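Local atomic coordinates of cytochrome c family protein (Geobacter sulfurreducens, PDB entry 3OUE), a protein that probably transfers electrons along a chain of closely spaced c-type hemes, this piece being the six-heme C-terminal part of a dodecaheme cytochrome linked to iron reduction. Residues Lys5-Lys10 with Phe19-His24. Sequence-based numbering, arbitrary orientation.
Sequences KTVNFK and FSHEFH. With HEC (heme c), chain D.
His21 points its imidazole between Lys5 and a heme, spending one ring nitrogen on each. Its NE2 binds the iron at 2.0 Å, His34 being the other axial ligand, while ND1 donates to Lys5 O over 2.8 Å. That carbonyl lies at the imidazole edge, although the donor stands well above the carbonyl plane. The bond helps set the turn of the ring about the iron-NE2 bond and would probably make the imidazole a more electron-rich ligand. Val7 CG2 packs obliquely against His21 CE1 at 3.8 Å, and CG1 meets a propionate of the same heme. Val7 and Phe19 also form an antiparallel hydrogen-bonded pair in the two-stranded hairpin that opens this cytochrome c7-type heme domain. The Phe19 ring, its CG trans to the backbone N (chi1 170°), reaches the porphyrin on its His21 side, where Phe19 CE2 comes within 3.4 Å of heme CHD and the heme methyl CMD sits over one face of the Phe19 ring. Phe9 runs alongside, CE1 3.9 Å from Phe19 CB. Phe19 CE2 lies over a face of His21 and CE1 over a face of His24, which ligates a second heme iron and donates from ND1 to Ser20 O. An alanine in place of Phe19 is likely to open a gap between His21 and His24 and beside the porphyrin edge. Ser20 N-caps the helix, OG accepting from Phe23 N at 3.2 Å.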
ATOM      1  N   LYS A   5     -14.348   9.709 -18.397  1.00 46.89           N
ATOM      2  CA  LYS A   5     -13.880  10.318 -17.158  1.00 47.13           C
ATOM      3  C   LYS A   5     -13.114   9.363 -16.256  1.00 45.54           C
ATOM      4  O   LYS A   5     -13.032   8.161 -16.511  1.00 45.33           O
ATOM      5  CB  LYS A   5     -15.073  10.885 -16.381  1.00 48.05           C
ATOM      6  CG  LYS A   5     -16.107   9.823 -16.016  1.00 51.55           C
ATOM      7  CD  LYS A   5     -17.343  10.423 -15.357  1.00 53.36           C
ATOM      8  CE  LYS A   5     -18.349   9.334 -14.981  1.00 54.09           C
ATOM      9  NZ  LYS A   5     -19.555   9.896 -14.309  1.00 55.02           N
ATOM     10  N   THR A   6     -12.550   9.928 -15.197  1.00 43.77           N
ATOM     11  CA  THR A   6     -11.806   9.173 -14.209  1.00 41.52           C
ATOM     12  C   THR A   6     -12.782   8.197 -13.584  1.00 40.96           C
ATOM     13  O   THR A   6     -13.916   8.558 -13.275  1.00 39.74           O
ATOM     14  CB  THR A   6     -11.238  10.119 -13.144  1.00 40.20           C
ATOM     15  OG1 THR A   6     -10.275  10.980 -13.762  1.00 39.59           O
ATOM     16  CG2 THR A   6     -10.580   9.343 -12.006  1.00 39.27           C
ATOM     17  N   VAL A   7     -12.344   6.958 -13.402  1.00 42.08           N
ATOM     18  CA  VAL A   7     -13.208   5.932 -12.842  1.00 43.59           C
ATOM     19  C   VAL A   7     -12.940   5.680 -11.371  1.00 44.30           C
ATOM     20  O   VAL A   7     -11.789   5.585 -10.950  1.00 43.77           O
ATOM     21  CB  VAL A   7     -13.042   4.611 -13.608  1.00 43.34           C
ATOM     22  CG1 VAL A   7     -14.025   3.571 -13.074  1.00 45.01           C
ATOM     23  CG2 VAL A   7     -13.246   4.852 -15.094  1.00 39.66           C
ATOM     24  N   ASN A   8     -14.018   5.574 -10.597  1.00 46.14           N
ATOM     25  CA  ASN A   8     -13.924   5.316  -9.160  1.00 48.20           C
ATOM     26  C   ASN A   8     -14.461   3.924  -8.839  1.00 49.19           C
ATOM     27  O   ASN A   8     -15.586   3.585  -9.205  1.00 50.01           O
ATOM     28  CB  ASN A   8     -14.723   6.360  -8.371  1.00 49.03           C
ATOM     29  CG  ASN A   8     -14.234   7.774  -8.613  1.00 51.40           C
ATOM     30  OD1 ASN A   8     -13.037   8.059  -8.515  1.00 51.63           O
ATOM     31  ND2 ASN A   8     -15.164   8.674  -8.928  1.00 53.18           N
ATOM     32  N   PHE A   9     -13.653   3.115  -8.166  1.00 49.58           N
ATOM     33  CA  PHE A   9     -14.072   1.770  -7.798  1.00 51.24           C
ATOM     34  C   PHE A   9     -14.449   1.738  -6.326  1.00 54.34           C
ATOM     35  O   PHE A   9     -13.586   1.851  -5.451  1.00 54.34           O
ATOM     36  CB  PHE A   9     -12.952   0.764  -8.065  1.00 49.39           C
ATOM     37  CG  PHE A   9     -12.575   0.650  -9.511  1.00 47.31           C
ATOM     38  CD1 PHE A   9     -11.827   1.645 -10.127  1.00 47.59           C
ATOM     39  CD2 PHE A   9     -12.987  -0.447 -10.263  1.00 46.94           C
ATOM     40  CE1 PHE A   9     -11.491   1.554 -11.476  1.00 47.57           C
ATOM     41  CE2 PHE A   9     -12.660  -0.552 -11.613  1.00 47.48           C
ATOM     42  CZ  PHE A   9     -11.910   0.451 -12.223  1.00 48.64           C
ATOM     43  N   LYS A  10     -15.743   1.593  -6.060  1.00 57.07           N
ATOM     44  CA  LYS A  10     -16.246   1.556  -4.692  1.00 60.80           C
ATOM     45  C   LYS A  10     -16.253   0.139  -4.131  1.00 63.01           C
ATOM     46  O   LYS A  10     -16.911  -0.752  -4.672  1.00 63.03           O
ATOM     47  CB  LYS A  10     -17.667   2.123  -4.628  1.00 61.30           C
ATOM     48  CG  LYS A  10     -17.798   3.591  -5.012  1.00 63.68           C
ATOM     49  CD  LYS A  10     -17.111   4.498  -4.004  1.00 66.11           C
ATOM     50  CE  LYS A  10     -17.448   5.965  -4.254  1.00 66.26           C
ATOM     51  NZ  LYS A  10     -17.071   6.406  -5.626  1.00 67.53           N
ATOM     52  N   PHE A  19      -8.968   5.142 -11.435  1.00 37.29           N
ATOM     53  CA  PHE A  19      -8.311   4.902 -12.718  1.00 34.91           C
ATOM     54  C   PHE A  19      -8.437   6.186 -13.526  1.00 34.84           C
ATOM     55  O   PHE A  19      -9.530   6.737 -13.647  1.00 33.96           O
ATOM     56  CB  PHE A  19      -8.991   3.774 -13.484  1.00 35.38           C
ATOM     57  CG  PHE A  19      -8.513   3.642 -14.904  1.00 33.16           C
ATOM     58  CD1 PHE A  19      -7.266   3.095 -15.185  1.00 31.04           C
ATOM     59  CD2 PHE A  19      -9.299   4.093 -15.957  1.00 34.00           C
ATOM     60  CE1 PHE A  19      -6.806   2.998 -16.491  1.00 31.64           C
ATOM     61  CE2 PHE A  19      -8.854   4.005 -17.263  1.00 34.32           C
ATOM     62  CZ  PHE A  19      -7.602   3.455 -17.534  1.00 33.31           C
ATOM     63  N   SER A  20      -7.323   6.663 -14.070  1.00 32.30           N
ATOM     64  CA  SER A  20      -7.339   7.887 -14.853  1.00 31.18           C
ATOM     65  C   SER A  20      -7.320   7.589 -16.334  1.00 31.42           C
ATOM     66  O   SER A  20      -6.347   7.041 -16.854  1.00 29.92           O
ATOM     67  CB  SER A  20      -6.133   8.766 -14.526  1.00 28.88           C
ATOM     68  OG  SER A  20      -6.182   9.959 -15.301  1.00 28.27           O
ATOM     69  N   HIS A  21      -8.399   7.944 -17.019  1.00 32.16           N
ATOM     70  CA  HIS A  21      -8.450   7.724 -18.452  1.00 31.18           C
ATOM     71  C   HIS A  21      -7.446   8.655 -19.105  1.00 32.13           C
ATOM     72  O   HIS A  21      -6.655   8.235 -19.949  1.00 30.87           O
ATOM     73  CB  HIS A  21      -9.845   8.021 -19.002  1.00 31.30           C
ATOM     74  CG  HIS A  21     -10.700   6.803 -19.169  1.00 32.94           C
ATOM     75  ND1 HIS A  21     -11.736   6.465 -18.329  1.00 31.65           N
ATOM     76  CD2 HIS A  21     -10.658   5.824 -20.110  1.00 29.58           C
ATOM     77  CE1 HIS A  21     -12.271   5.326 -18.774  1.00 29.42           C
ATOM     78  NE2 HIS A  21     -11.650   4.895 -19.856  1.00 33.73           N
ATOM     79  N   GLU A  22      -7.470   9.924 -18.700  1.00 32.40           N
ATOM     80  CA  GLU A  22      -6.570  10.909 -19.286  1.00 33.19           C
ATOM     81  C   GLU A  22      -5.102  10.478 -19.247  1.00 31.69           C
ATOM     82  O   GLU A  22      -4.399  10.556 -20.257  1.00 32.92           O
ATOM     83  CB  GLU A  22      -6.748  12.265 -18.596  1.00 33.37           C
ATOM     84  CG  GLU A  22      -5.901  13.372 -19.189  1.00 35.46           C
ATOM     85  CD  GLU A  22      -6.290  14.753 -18.664  1.00 40.19           C
ATOM     86  OE1 GLU A  22      -6.692  14.851 -17.487  1.00 36.83           O
ATOM     87  OE2 GLU A  22      -6.177  15.742 -19.425  1.00 41.66           O
ATOM     88  N   PHE A  23      -4.633  10.021 -18.095  1.00 29.46           N
ATOM     89  CA  PHE A  23      -3.240   9.583 -18.002  1.00 29.74           C
ATOM     90  C   PHE A  23      -2.945   8.418 -18.967  1.00 28.44           C
ATOM     91  O   PHE A  23      -1.986   8.463 -19.735  1.00 30.35           O
ATOM     92  CB  PHE A  23      -2.890   9.149 -16.569  1.00 28.79           C
ATOM     93  CG  PHE A  23      -1.459   8.709 -16.412  1.00 29.44           C
ATOM     94  CD1 PHE A  23      -0.438   9.652 -16.285  1.00 27.02           C
ATOM     95  CD2 PHE A  23      -1.119   7.355 -16.485  1.00 27.32           C
ATOM     96  CE1 PHE A  23       0.912   9.258 -16.237  1.00 28.87           C
ATOM     97  CE2 PHE A  23       0.228   6.947 -16.442  1.00 30.11           C
ATOM     98  CZ  PHE A  23       1.247   7.901 -16.320  1.00 28.82           C
ATOM     99  N   HIS A  24      -3.765   7.375 -18.932  1.00 29.15           N
ATOM    100  CA  HIS A  24      -3.536   6.233 -19.809  1.00 30.06           C
ATOM    101  C   HIS A  24      -3.756   6.530 -21.293  1.00 32.52           C
ATOM    102  O   HIS A  24      -3.169   5.868 -22.160  1.00 32.63           O
ATOM    103  CB  HIS A  24      -4.396   5.051 -19.361  1.00 30.43           C
ATOM    104  CG  HIS A  24      -3.966   4.469 -18.048  1.00 32.61           C
ATOM    105  ND1 HIS A  24      -4.240   5.035 -16.822  1.00 31.69           N
ATOM    106  CD2 HIS A  24      -3.219   3.367 -17.783  1.00 33.69           C
ATOM    107  CE1 HIS A  24      -3.666   4.273 -15.877  1.00 30.81           C
ATOM    108  NE2 HIS A  24      -3.031   3.247 -16.411  1.00 34.64           N
TER
HETATM  109 FE   HEC D 607     -12.092   3.211 -20.893  1.00 33.47          FE
HETATM  110  CHA HEC D 607     -14.381   2.556 -18.393  1.00 35.82           C
HETATM  111  CHB HEC D 607     -14.534   4.608 -22.798  1.00 34.18           C
HETATM  112  CHC HEC D 607      -9.734   4.021 -23.286  1.00 32.83           C
HETATM  113  CHD HEC D 607      -9.748   1.372 -19.223  1.00 34.64           C
HETATM  114  NA  HEC D 607     -14.030   3.470 -20.681  1.00 33.04           N
HETATM  115  C1A HEC D 607     -14.820   3.208 -19.570  1.00 36.31           C
HETATM  116  C2A HEC D 607     -16.172   3.676 -19.785  1.00 38.84           C
HETATM  117  C3A HEC D 607     -16.238   4.150 -21.041  1.00 36.78           C
HETATM  118  C4A HEC D 607     -14.908   4.031 -21.595  1.00 34.42           C
HETATM  119  CMA HEC D 607     -17.512   4.697 -21.679  1.00 35.41           C
HETATM  120  CAA HEC D 607     -17.324   3.595 -18.791  1.00 45.56           C
HETATM  121  CBA HEC D 607     -18.283   2.498 -19.222  1.00 54.55           C
HETATM  122  CGA HEC D 607     -19.056   1.901 -18.060  1.00 59.40           C
HETATM  123  O1A HEC D 607     -18.418   1.264 -17.194  1.00 62.89           O
HETATM  124  O2A HEC D 607     -20.297   2.069 -18.010  1.00 62.34           O
HETATM  125  NB  HEC D 607     -12.118   4.181 -22.595  1.00 32.21           N
HETATM  126  C1B HEC D 607     -13.224   4.694 -23.261  1.00 32.58           C
HETATM  127  C2B HEC D 607     -12.843   5.325 -24.519  1.00 33.86           C
HETATM  128  C3B HEC D 607     -11.485   5.201 -24.630  1.00 31.97           C
HETATM  129  C4B HEC D 607     -11.045   4.483 -23.453  1.00 34.03           C
HETATM  130  CMB HEC D 607     -13.782   6.020 -25.524  1.00 32.80           C
HETATM  131  CAB HEC D 607     -10.579   5.783 -25.719  1.00 32.21           C
HETATM  132  CBB HEC D 607     -10.679   7.300 -25.766  1.00 33.18           C
HETATM  133  NC  HEC D 607     -10.187   2.804 -21.190  1.00 33.00           N
HETATM  134  C1C HEC D 607      -9.348   3.212 -22.230  1.00 32.05           C
HETATM  135  C2C HEC D 607      -8.008   2.665 -22.090  1.00 31.49           C
HETATM  136  C3C HEC D 607      -8.035   1.895 -20.960  1.00 31.87           C
HETATM  137  C4C HEC D 607      -9.365   2.010 -20.396  1.00 33.44           C
HETATM  138  CMC HEC D 607      -6.822   2.938 -23.040  1.00 29.16           C
HETATM  139  CAC HEC D 607      -6.979   0.882 -20.465  1.00 33.64           C
HETATM  140  CBC HEC D 607      -5.616   1.503 -20.217  1.00 29.96           C
HETATM  141  ND  HEC D 607     -12.046   2.231 -19.182  1.00 34.06           N
HETATM  142  C1D HEC D 607     -10.994   1.519 -18.634  1.00 35.19           C
HETATM  143  C2D HEC D 607     -11.315   1.039 -17.307  1.00 36.67           C
HETATM  144  C3D HEC D 607     -12.609   1.370 -17.053  1.00 37.89           C
HETATM  145  C4D HEC D 607     -13.080   2.092 -18.217  1.00 35.85           C
HETATM  146  CMD HEC D 607     -10.355   0.383 -16.299  1.00 37.84           C
HETATM  147  CAD HEC D 607     -13.369   1.009 -15.773  1.00 38.19           C
HETATM  148  CBD HEC D 607     -14.166  -0.278 -15.979  1.00 43.21           C
HETATM  149  CGD HEC D 607     -14.891  -0.729 -14.722  1.00 46.74           C
HETATM  150  O1D HEC D 607     -15.613   0.089 -14.109  1.00 45.60           O
HETATM  151  O2D HEC D 607     -14.738  -1.911 -14.347  1.00 51.27           O
HETATM  152  O   HOH W   1      -9.493  10.488 -16.672  1.00 30.77           O